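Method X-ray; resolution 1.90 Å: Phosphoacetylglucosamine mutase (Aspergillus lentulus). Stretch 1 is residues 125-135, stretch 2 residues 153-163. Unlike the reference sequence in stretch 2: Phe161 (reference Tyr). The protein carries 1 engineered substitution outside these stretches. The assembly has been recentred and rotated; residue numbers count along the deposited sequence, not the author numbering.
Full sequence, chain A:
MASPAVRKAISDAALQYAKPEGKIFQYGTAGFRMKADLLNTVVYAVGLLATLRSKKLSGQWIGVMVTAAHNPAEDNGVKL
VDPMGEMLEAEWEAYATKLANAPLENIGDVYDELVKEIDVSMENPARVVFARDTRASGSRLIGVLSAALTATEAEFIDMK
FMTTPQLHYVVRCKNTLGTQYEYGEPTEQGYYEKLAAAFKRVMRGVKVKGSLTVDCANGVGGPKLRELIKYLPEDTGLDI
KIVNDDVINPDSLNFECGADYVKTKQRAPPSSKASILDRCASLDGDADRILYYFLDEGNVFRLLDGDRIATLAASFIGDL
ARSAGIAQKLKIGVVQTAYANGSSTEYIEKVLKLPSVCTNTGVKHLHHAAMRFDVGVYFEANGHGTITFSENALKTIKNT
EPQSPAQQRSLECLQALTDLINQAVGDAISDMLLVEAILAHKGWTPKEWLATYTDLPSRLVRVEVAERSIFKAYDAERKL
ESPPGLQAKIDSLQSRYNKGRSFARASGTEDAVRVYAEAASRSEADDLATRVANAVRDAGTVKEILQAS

Stretch 1, residues 125-135: PARVVFARDTR
Stretch 2, residues 153-163: EAEFIDMKFMT

Two neighbouring parallel strands, ending at Arg132 and Phe161, run with axes 4.8 Å apart at closest approach and 12° between their directions. Arg127 pairs with Glu155, Val128 with Phe156, Val129 with Ile157 and Phe130 with Asp158, at CA-CA distances of 4.8 Å, or 5.4 Å for the last pair. A beta bulge then shifts the register by one, so Arg132 pairs with Phe161 (CA-CA 5.2 Å). Met159 and Lys160 together sit at the bulge, opposite Ala131, with phi/psi -85/9 and 65/-133; the other strand residues are extended.

The backbone ladder runs Glu155 N to Ala126 O (2.9 Å), Val128 N to Glu155 O (3.0 Å), Ile157 N to Val128 O (3.1 Å), Phe130 N to Ile157 O (3.1 Å) and Met159 N to Phe130 O (2.8 Å). Beyond the bulge, Arg132 N donates to Lys160 O and Met162 N to Arg132 O, both at 3.1 Å.

Arg127, Val129, Glu155 and Ile157 point to one face of the sheet. Arg127 (m, t, t, chi4 94°) and Glu155 (t, t, chi3 -14°) extend side by side. Their salt bridge, Arg127 NE to Glu155 OE1 at 3.2 Å, includes a weak hydrogen bond. Val129 is p, and its CG2 lies 3.5 Å from Met159 CG. Met159 is m, m, m, and its end leads away.

Val128 (t), Phe130, Arg132, Phe156, Asp158 and Phe161 point to the other face. Phe130 is p with chi2 77°, which brings its ring over the neighbouring strand. Asp158 CA sits over one ring face, 4.0 Å from the Phe130 centroid. At the ring edge, Phe130 CE2 meets Phe156 CD1 at 3.6 Å; Phe156 is also p, chi2 93°.

Asp158 is t with chi2 -7°. Its OD1 accepts from Lys160 N at 2.7 Å, a bond that spans the bulge, from the residue before it to Lys160 within it. Its OD2 forms a salt bridge with Lys160 NZ at 2.8 Å; Lys160 (m, m, t, t) curls back to reach it.

Arg132 is p, t, t, chi4 -119°, and its end comes nearer the second strand. Its NH1 makes a long salt bridge with Asp158 OD2 (3.6 Å), although NH1 is also 3.8 Å from the like-charged Lys160 NZ. One water links Arg132 NH1, Asp158 OD1 and Lys160 O. Another accepts from both Arg132 NH2 and Lys160 NZ.

Phe161 (m, chi2 -83°), Tyr in the reference, lays one ring face against Arg132 NE. This is an off-centre cation-pi contact, with Arg132 CZ 4.7 Å from the Phe161 ring centroid.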

# COMPACT_ATOMS: atom_id res chain seq x y z
N PRO A 125 -28.64 -7.08 -7.42
CA PRO A 125 -27.75 -8.17 -7.02
C PRO A 125 -26.57 -7.66 -6.14
O PRO A 125 -26.27 -6.47 -6.13
CB PRO A 125 -27.29 -8.75 -8.36
CG PRO A 125 -27.39 -7.62 -9.33
CD PRO A 125 -28.63 -6.87 -8.87
N ALA A 126 -25.98 -8.54 -5.35
CA ALA A 126 -24.71 -8.22 -4.69
C ALA A 126 -23.69 -9.20 -5.24
O ALA A 126 -23.98 -10.42 -5.29
CB ALA A 126 -24.87 -8.40 -3.19
N ARG A 127 -22.51 -8.67 -5.62
CA ARG A 127 -21.44 -9.49 -6.18
C ARG A 127 -20.11 -9.16 -5.42
O ARG A 127 -19.70 -8.00 -5.38
CB ARG A 127 -21.32 -9.23 -7.70
CG ARG A 127 -22.55 -9.73 -8.50
CD ARG A 127 -22.32 -9.54 -9.99
NE ARG A 127 -23.51 -9.86 -10.78
CZ ARG A 127 -24.43 -8.96 -11.16
NH1 ARG A 127 -24.32 -7.66 -10.87
NH2 ARG A 127 -25.47 -9.37 -11.88
N VAL A 128 -19.54 -10.16 -4.75
CA VAL A 128 -18.34 -9.97 -3.91
C VAL A 128 -17.26 -10.98 -4.35
O VAL A 128 -17.53 -12.13 -4.57
CB VAL A 128 -18.71 -10.03 -2.42
CG1 VAL A 128 -17.48 -9.96 -1.47
CG2 VAL A 128 -19.71 -8.92 -2.09
N VAL A 129 -16.02 -10.53 -4.52
CA VAL A 129 -14.88 -11.44 -4.86
C VAL A 129 -13.83 -11.27 -3.71
O VAL A 129 -13.60 -10.14 -3.23
CB VAL A 129 -14.34 -11.13 -6.31
CG1 VAL A 129 -13.96 -9.66 -6.49
CG2 VAL A 129 -13.09 -11.98 -6.67
N PHE A 130 -13.20 -12.35 -3.26
CA PHE A 130 -12.28 -12.24 -2.14
C PHE A 130 -11.06 -13.14 -2.34
O PHE A 130 -11.09 -14.00 -3.21
CB PHE A 130 -13.03 -12.50 -0.83
CG PHE A 130 -13.71 -13.84 -0.74
CD1 PHE A 130 -12.95 -15.02 -0.47
CD2 PHE A 130 -15.11 -13.96 -0.85
CE1 PHE A 130 -13.56 -16.28 -0.36
CE2 PHE A 130 -15.73 -15.25 -0.72
CZ PHE A 130 -14.95 -16.39 -0.46
N ALA A 131 -9.99 -12.86 -1.58
CA ALA A 131 -8.74 -13.61 -1.63
C ALA A 131 -8.09 -13.39 -0.28
O ALA A 131 -8.64 -12.63 0.57
CB ALA A 131 -7.86 -13.04 -2.73
N ARG A 132 -6.96 -14.06 -0.03
CA ARG A 132 -6.32 -13.94 1.22
C ARG A 132 -4.82 -14.15 0.99
O ARG A 132 -4.43 -14.71 -0.05
CB ARG A 132 -6.81 -15.07 2.18
CG ARG A 132 -6.58 -16.53 1.67
CD ARG A 132 -7.67 -17.50 2.29
NE ARG A 132 -7.37 -18.98 2.15
CZ ARG A 132 -8.01 -19.98 1.55
NH1 ARG A 132 -9.12 -19.88 0.73
NH2 ARG A 132 -7.44 -21.19 1.75
N ASP A 133 -4.02 -13.69 1.94
CA ASP A 133 -2.58 -13.98 1.88
C ASP A 133 -2.40 -15.38 2.59
O ASP A 133 -3.39 -16.10 2.76
CB ASP A 133 -1.74 -12.83 2.52
CG ASP A 133 -1.98 -12.68 4.01
OD1 ASP A 133 -2.67 -13.54 4.63
OD2 ASP A 133 -1.46 -11.67 4.60
N THR A 134 -1.17 -15.72 3.01
CA THR A 134 -0.83 -17.06 3.44
C THR A 134 -1.10 -17.31 4.94
O THR A 134 -0.75 -18.40 5.42
CB THR A 134 0.64 -17.42 3.13
OG1 THR A 134 1.51 -16.42 3.72
CG2 THR A 134 0.86 -17.52 1.59
N ARG A 135 -1.64 -16.29 5.65
CA ARG A 135 -1.69 -16.33 7.09
C ARG A 135 -2.51 -17.59 7.57
O ARG A 135 -3.41 -18.01 6.89
CB ARG A 135 -2.32 -15.06 7.67
CG ARG A 135 -1.35 -13.81 7.65
CD ARG A 135 -2.14 -12.50 7.81
NE ARG A 135 -1.13 -11.47 7.45
CZ ARG A 135 -0.25 -10.99 8.35
NH1 ARG A 135 -0.33 -11.33 9.67
NH2 ARG A 135 0.70 -10.15 7.95
N GLU A 153 -27.22 -13.75 0.48
CA GLU A 153 -27.51 -14.20 -0.91
C GLU A 153 -26.67 -13.44 -1.97
O GLU A 153 -27.09 -13.24 -3.13
CB GLU A 153 -29.03 -14.13 -1.24
CG GLU A 153 -29.89 -15.00 -0.34
CD GLU A 153 -31.41 -14.76 -0.52
OE1 GLU A 153 -31.83 -14.03 -1.43
OE2 GLU A 153 -32.19 -15.27 0.32
N ALA A 154 -25.48 -12.99 -1.58
CA ALA A 154 -24.61 -12.39 -2.57
C ALA A 154 -24.13 -13.54 -3.49
O ALA A 154 -24.01 -14.70 -3.03
CB ALA A 154 -23.41 -11.70 -1.86
N GLU A 155 -23.87 -13.23 -4.77
CA GLU A 155 -23.02 -14.04 -5.64
C GLU A 155 -21.57 -13.77 -5.19
O GLU A 155 -21.20 -12.59 -4.98
CB GLU A 155 -23.14 -13.51 -7.06
CG GLU A 155 -22.43 -14.28 -8.15
CD GLU A 155 -22.72 -13.68 -9.53
OE1 GLU A 155 -23.66 -12.85 -9.69
OE2 GLU A 155 -21.99 -14.06 -10.48
N PHE A 156 -20.74 -14.82 -5.09
CA PHE A 156 -19.33 -14.61 -4.60
C PHE A 156 -18.35 -15.58 -5.21
O PHE A 156 -18.76 -16.67 -5.63
CB PHE A 156 -19.18 -14.58 -3.05
CG PHE A 156 -19.62 -15.81 -2.34
CD1 PHE A 156 -18.70 -16.85 -2.03
CD2 PHE A 156 -20.95 -15.93 -1.91
CE1 PHE A 156 -19.10 -17.97 -1.31
CE2 PHE A 156 -21.35 -17.06 -1.17
CZ PHE A 156 -20.43 -18.08 -0.90
N ILE A 157 -17.09 -15.14 -5.33
CA ILE A 157 -16.01 -15.96 -5.93
C ILE A 157 -14.85 -15.92 -4.96
O ILE A 157 -14.49 -14.83 -4.50
CB ILE A 157 -15.56 -15.40 -7.28
CG1 ILE A 157 -16.71 -15.54 -8.32
CG2 ILE A 157 -14.28 -16.09 -7.76
CD1 ILE A 157 -16.45 -14.70 -9.54
N ASP A 158 -14.33 -17.10 -4.63
CA ASP A 158 -13.13 -17.27 -3.79
C ASP A 158 -11.95 -17.35 -4.74
O ASP A 158 -11.80 -18.35 -5.43
CB ASP A 158 -13.28 -18.56 -2.97
CG ASP A 158 -12.06 -18.85 -2.07
OD1 ASP A 158 -11.05 -18.14 -2.18
OD2 ASP A 158 -12.10 -19.80 -1.31
N MET A 159 -11.09 -16.31 -4.77
CA MET A 159 -9.85 -16.41 -5.58
C MET A 159 -8.68 -17.06 -4.89
O MET A 159 -7.54 -16.94 -5.42
CB MET A 159 -9.38 -15.07 -6.10
CG MET A 159 -10.42 -14.25 -6.85
SD MET A 159 -10.83 -15.08 -8.37
CE MET A 159 -9.40 -14.72 -9.42
N LYS A 160 -8.89 -17.66 -3.72
CA LYS A 160 -7.81 -18.43 -2.99
C LYS A 160 -6.67 -17.47 -2.55
O LYS A 160 -6.99 -16.40 -2.01
CB LYS A 160 -7.30 -19.66 -3.78
CG LYS A 160 -8.45 -20.64 -4.25
CD LYS A 160 -9.15 -21.09 -2.99
CE LYS A 160 -10.17 -22.20 -3.14
NZ LYS A 160 -10.74 -22.25 -1.75
N PHE A 161 -5.40 -17.85 -2.80
CA PHE A 161 -4.27 -17.05 -2.39
C PHE A 161 -3.89 -16.06 -3.50
O PHE A 161 -3.56 -16.48 -4.65
CB PHE A 161 -3.05 -17.97 -2.10
CG PHE A 161 -3.27 -18.88 -0.92
CD1 PHE A 161 -3.06 -18.43 0.39
CD2 PHE A 161 -3.77 -20.17 -1.12
CE1 PHE A 161 -3.28 -19.30 1.51
CE2 PHE A 161 -4.02 -21.02 -0.01
CZ PHE A 161 -3.73 -20.61 1.29
N MET A 162 -3.83 -14.78 -3.14
CA MET A 162 -3.37 -13.75 -4.07
C MET A 162 -2.71 -12.65 -3.27
O MET A 162 -2.93 -12.51 -2.05
CB MET A 162 -4.59 -13.15 -4.85
CG MET A 162 -5.30 -14.16 -5.79
SD MET A 162 -6.07 -13.40 -7.25
CE MET A 162 -7.05 -12.28 -6.44
N THR A 163 -1.92 -11.82 -3.95
CA THR A 163 -1.31 -10.63 -3.31
C THR A 163 -2.45 -9.63 -3.25
O THR A 163 -3.48 -9.80 -3.96
CB THR A 163 -0.15 -10.05 -4.20
OG1 THR A 163 -0.67 -9.52 -5.41
CG2 THR A 163 0.91 -11.11 -4.56
O HOH W 1 -9.30 -16.95 -0.31
O HOH W 2 -8.98 -23.28 0.19